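Local coordinates for excretory-secretory protein 2 (Ancylostoma ceylanicum, PDB 3NSW), which is a secreted hookworm protein with a netrin-like fold whose function is not firmly established, though it is probably an immunomodulator acting on the host, at residues 18-30 with 39-51. Numbering follows the deposited sequence.
Sequences DINDVETVAYVTV and NLQYWRLYDVPKT
Tyr27, which loses more surface to this contact than any other residue, receives the indole of Trp43 edge-to-face: Trp43 CD1 sits 4.1 Å above the Tyr27 ring, over its centre, and the planes of the two rings meet at 52°. With CG anti to the backbone N (chi1 174°), the Tyr27 ring lies where Trp43 CB and CD1 can pass over it; Tyr46 OH approaches Tyr27 CB at 3.6 Å. The neighbouring N-H of the same five-membered ring is held too: Trp43 NE1 donates to Thr29 OG1 at 2.6 Å, almost straight (175°) and within the indole plane, while Asp76 is a second partner of that hydroxyl. Both Trp43 and Arg44 face Tyr27, which defines a classic beta bulge: Tyr27 N bonds to Arg44 O, Trp43 N to Tyr27 O (2.8 Å), and the pairing then slips by one residue. The bulge lies in the antiparallel hairpin of strands 24-33 and 37-45, neighbouring inner strands of the sheet in this netrin-like, TIMP-related fold. On the face carrying Ala26 and Val28, Val28 CG1 makes a CH-pi contact over the Tyr42 ring, 3.9 Å from its centroid, whereas Ala26 CB meets the edge of that ring.

Beyond the paired strands, Pro49, preceded by a cis peptide bond, fits against the end of helix 16-20 and the turn after it: its CG lies 3.3 Å from Ile19 O and close to Val22 O. Val25 CG2 and Ile19 CG2 both meet Val48, approaching from the same side, with Leu104 of helix 98-104 also touching Val25 and Val48. A water accepts from Val25 N and lies within bonding distance of Tyr46 O and Val48 O. At the exposed margin, Lys50 NZ reaches Glu23 OE2 at 2.7 Å from above the carboxylate plane, closing a salt bridge.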
# COMPACT_ATOMS: atom_id res chain seq x y z
N ASP A 18 -11.62 -4.79 -0.72
CA ASP A 18 -10.32 -4.26 -1.13
C ASP A 18 -9.20 -5.16 -0.62
O ASP A 18 -8.31 -5.53 -1.38
CB ASP A 18 -10.15 -2.82 -0.63
CG ASP A 18 -11.32 -1.92 -1.00
OD1 ASP A 18 -11.66 -1.86 -2.20
OD2 ASP A 18 -11.90 -1.29 -0.09
N ILE A 19 -9.30 -5.54 0.65
CA ILE A 19 -8.36 -6.44 1.30
C ILE A 19 -8.30 -7.82 0.63
O ILE A 19 -7.22 -8.35 0.40
CB ILE A 19 -8.67 -6.59 2.80
CG1 ILE A 19 -8.37 -5.27 3.52
CG2 ILE A 19 -7.84 -7.72 3.42
CD1 ILE A 19 -9.04 -5.17 4.89
N ASN A 20 -9.47 -8.38 0.33
CA ASN A 20 -9.53 -9.71 -0.29
C ASN A 20 -8.94 -9.77 -1.69
O ASN A 20 -8.52 -10.83 -2.14
CB ASN A 20 -10.97 -10.22 -0.33
CG ASN A 20 -11.48 -10.60 1.02
OD1 ASN A 20 -10.73 -10.70 1.99
ND2 ASN A 20 -12.79 -10.86 1.09
N ASP A 21 -8.90 -8.63 -2.38
CA ASP A 21 -8.43 -8.61 -3.75
C ASP A 21 -6.94 -8.30 -3.94
O ASP A 21 -6.47 -8.25 -5.07
CB ASP A 21 -9.26 -7.68 -4.60
CG ASP A 21 -9.23 -8.08 -6.04
OD1 ASP A 21 -9.37 -9.29 -6.29
OD2 ASP A 21 -9.00 -7.21 -6.90
N VAL A 22 -6.23 -8.08 -2.84
CA VAL A 22 -4.78 -7.88 -2.92
C VAL A 22 -4.03 -9.08 -2.34
O VAL A 22 -4.63 -9.93 -1.68
CB VAL A 22 -4.33 -6.52 -2.31
CG1 VAL A 22 -4.93 -5.36 -3.11
CG2 VAL A 22 -4.71 -6.41 -0.83
N GLU A 23 -2.73 -9.16 -2.60
CA GLU A 23 -1.93 -10.24 -2.03
C GLU A 23 -1.36 -9.87 -0.66
O GLU A 23 -1.31 -10.71 0.24
CB GLU A 23 -0.81 -10.64 -2.98
CG GLU A 23 -0.12 -11.95 -2.60
CD GLU A 23 -1.09 -13.10 -2.39
OE1 GLU A 23 -2.03 -13.28 -3.22
OE2 GLU A 23 -0.93 -13.83 -1.40
N THR A 24 -0.93 -8.62 -0.50
CA THR A 24 -0.44 -8.16 0.80
C THR A 24 -0.97 -6.77 1.12
O THR A 24 -1.22 -5.95 0.23
CB THR A 24 1.11 -8.13 0.90
OG1 THR A 24 1.64 -7.20 -0.05
CG2 THR A 24 1.72 -9.52 0.69
N VAL A 25 -1.12 -6.50 2.41
CA VAL A 25 -1.46 -5.17 2.89
C VAL A 25 -0.37 -4.80 3.89
O VAL A 25 -0.10 -5.56 4.82
CB VAL A 25 -2.82 -5.13 3.59
CG1 VAL A 25 -3.17 -3.70 3.94
CG2 VAL A 25 -3.92 -5.75 2.70
N ALA A 26 0.22 -3.64 3.68
CA ALA A 26 1.41 -3.22 4.43
C ALA A 26 1.28 -1.84 5.06
O ALA A 26 0.52 -1.00 4.58
CB ALA A 26 2.60 -3.23 3.50
N TYR A 27 2.07 -1.60 6.11
CA TYR A 27 2.18 -0.31 6.79
C TYR A 27 3.54 0.18 6.34
O TYR A 27 4.55 -0.49 6.60
CB TYR A 27 2.17 -0.58 8.31
CG TYR A 27 2.41 0.60 9.22
CD1 TYR A 27 2.26 1.92 8.78
CD2 TYR A 27 2.71 0.37 10.58
CE1 TYR A 27 2.47 3.00 9.68
CE2 TYR A 27 2.92 1.43 11.46
CZ TYR A 27 2.79 2.73 11.01
OH TYR A 27 2.98 3.77 11.89
N VAL A 28 3.56 1.29 5.60
CA VAL A 28 4.78 1.80 4.97
C VAL A 28 4.98 3.29 5.23
O VAL A 28 4.03 4.00 5.56
CB VAL A 28 4.77 1.57 3.43
CG1 VAL A 28 4.63 0.07 3.08
CG2 VAL A 28 3.66 2.38 2.76
N THR A 29 6.23 3.75 5.10
CA THR A 29 6.49 5.18 4.99
C THR A 29 7.08 5.42 3.62
O THR A 29 7.96 4.68 3.17
CB THR A 29 7.50 5.66 6.04
OG1 THR A 29 7.04 5.32 7.35
CG2 THR A 29 7.65 7.21 5.96
N VAL A 30 6.59 6.46 2.94
CA VAL A 30 7.23 6.93 1.70
C VAL A 30 8.47 7.71 2.10
O VAL A 30 8.38 8.70 2.84
CB VAL A 30 6.27 7.81 0.86
CG1 VAL A 30 6.98 8.44 -0.35
CG2 VAL A 30 5.07 7.00 0.41
N ASN A 39 9.93 5.53 -3.14
CA ASN A 39 10.70 4.67 -2.26
C ASN A 39 9.92 4.43 -0.98
O ASN A 39 9.31 5.35 -0.43
CB ASN A 39 12.06 5.30 -1.91
CG ASN A 39 12.99 5.41 -3.10
OD1 ASN A 39 13.66 6.44 -3.27
ND2 ASN A 39 13.07 4.37 -3.91
N LEU A 40 9.95 3.18 -0.51
CA LEU A 40 9.17 2.74 0.65
C LEU A 40 10.02 2.07 1.72
O LEU A 40 10.96 1.31 1.43
CB LEU A 40 8.11 1.71 0.21
CG LEU A 40 7.16 2.10 -0.92
CD1 LEU A 40 6.27 0.91 -1.29
CD2 LEU A 40 6.32 3.30 -0.50
N GLN A 41 9.67 2.38 2.97
CA GLN A 41 10.12 1.61 4.12
C GLN A 41 8.92 0.81 4.61
O GLN A 41 7.85 1.37 4.85
CB GLN A 41 10.61 2.55 5.23
CG GLN A 41 10.75 1.89 6.60
CD GLN A 41 12.03 1.08 6.76
OE1 GLN A 41 13.12 1.57 6.47
NE2 GLN A 41 11.90 -0.16 7.22
N TYR A 42 9.10 -0.50 4.75
CA TYR A 42 8.04 -1.36 5.26
C TYR A 42 8.20 -1.55 6.76
O TYR A 42 9.28 -1.90 7.24
CB TYR A 42 8.11 -2.73 4.58
CG TYR A 42 7.54 -2.73 3.19
CD1 TYR A 42 6.24 -3.18 2.96
CD2 TYR A 42 8.29 -2.27 2.11
CE1 TYR A 42 5.70 -3.18 1.67
CE2 TYR A 42 7.77 -2.25 0.83
CZ TYR A 42 6.48 -2.72 0.62
OH TYR A 42 5.97 -2.71 -0.65
N TRP A 43 7.11 -1.35 7.49
CA TRP A 43 7.10 -1.54 8.94
C TRP A 43 6.46 -2.85 9.35
O TRP A 43 6.89 -3.47 10.33
CB TRP A 43 6.36 -0.38 9.62
CG TRP A 43 6.98 0.95 9.36
CD1 TRP A 43 6.45 1.97 8.60
CD2 TRP A 43 8.25 1.43 9.83
NE1 TRP A 43 7.31 3.04 8.58
CE2 TRP A 43 8.42 2.74 9.33
CE3 TRP A 43 9.25 0.87 10.64
CZ2 TRP A 43 9.56 3.51 9.61
CZ3 TRP A 43 10.39 1.64 10.92
CH2 TRP A 43 10.53 2.95 10.40
N ARG A 44 5.44 -3.27 8.61
CA ARG A 44 4.64 -4.42 9.02
C ARG A 44 3.85 -4.90 7.82
O ARG A 44 3.41 -4.10 7.02
CB ARG A 44 3.65 -3.96 10.09
CG ARG A 44 2.64 -5.02 10.52
CD ARG A 44 1.76 -4.49 11.61
NE ARG A 44 0.74 -5.47 12.00
CZ ARG A 44 -0.21 -5.22 12.88
NH1 ARG A 44 -0.28 -4.02 13.46
NH2 ARG A 44 -1.10 -6.15 13.19
N LEU A 45 3.68 -6.21 7.70
CA LEU A 45 2.67 -6.73 6.77
C LEU A 45 1.52 -7.19 7.64
O LEU A 45 1.74 -7.98 8.57
CB LEU A 45 3.21 -7.91 5.95
CG LEU A 45 4.45 -7.74 5.08
CD1 LEU A 45 4.57 -8.93 4.16
CD2 LEU A 45 4.39 -6.47 4.27
N TYR A 46 0.31 -6.69 7.38
CA TYR A 46 -0.85 -7.12 8.14
C TYR A 46 -1.18 -8.57 7.78
O TYR A 46 -0.84 -9.03 6.69
CB TYR A 46 -2.05 -6.20 7.91
CG TYR A 46 -1.82 -4.76 8.32
CD1 TYR A 46 -1.96 -4.36 9.65
CD2 TYR A 46 -1.45 -3.79 7.37
CE1 TYR A 46 -1.76 -3.03 10.04
CE2 TYR A 46 -1.24 -2.45 7.75
CZ TYR A 46 -1.39 -2.09 9.09
OH TYR A 46 -1.20 -0.79 9.47
N ASP A 47 -1.82 -9.29 8.70
CA ASP A 47 -2.16 -10.69 8.48
C ASP A 47 -3.49 -10.88 7.74
O ASP A 47 -4.28 -11.77 8.06
CB ASP A 47 -2.14 -11.44 9.81
CG ASP A 47 -0.77 -11.46 10.44
OD1 ASP A 47 0.19 -11.89 9.77
OD2 ASP A 47 -0.64 -11.05 11.62
N VAL A 48 -3.71 -10.03 6.73
CA VAL A 48 -4.91 -10.04 5.88
C VAL A 48 -4.51 -9.78 4.42
O VAL A 48 -3.54 -9.05 4.16
CB VAL A 48 -5.95 -8.98 6.33
CG1 VAL A 48 -6.56 -9.33 7.68
CG2 VAL A 48 -5.35 -7.55 6.33
N PRO A 49 -5.25 -10.38 3.45
CA PRO A 49 -6.37 -11.30 3.60
C PRO A 49 -5.94 -12.66 4.14
O PRO A 49 -6.78 -13.45 4.58
CB PRO A 49 -6.91 -11.44 2.17
CG PRO A 49 -5.75 -11.16 1.30
CD PRO A 49 -4.95 -10.12 2.03
N LYS A 50 -4.64 -12.94 4.09
CA LYS A 50 -4.09 -14.17 4.64
C LYS A 50 -2.94 -13.83 5.59
O LYS A 50 -2.41 -12.71 5.55
CB LYS A 50 -3.60 -15.10 3.52
CG LYS A 50 -4.60 -15.30 2.37
CD LYS A 50 -4.08 -16.27 1.30
CE LYS A 50 -2.89 -15.70 0.53
NZ LYS A 50 -3.17 -14.37 -0.09
N THR A 51 -2.57 -14.78 6.44
CA THR A 51 -1.43 -14.62 7.34
C THR A 51 -0.21 -14.17 6.54
O THR A 51 0.05 -14.67 5.44
CB THR A 51 -1.13 -15.92 8.11
OG1 THR A 51 -2.29 -16.32 8.84
CG2 THR A 51 0.02 -15.72 9.09
O HOH W 1 -0.69 -11.95 3.40
O HOH W 2 -2.55 -12.45 1.81
O HOH W 3 -0.71 -8.98 4.04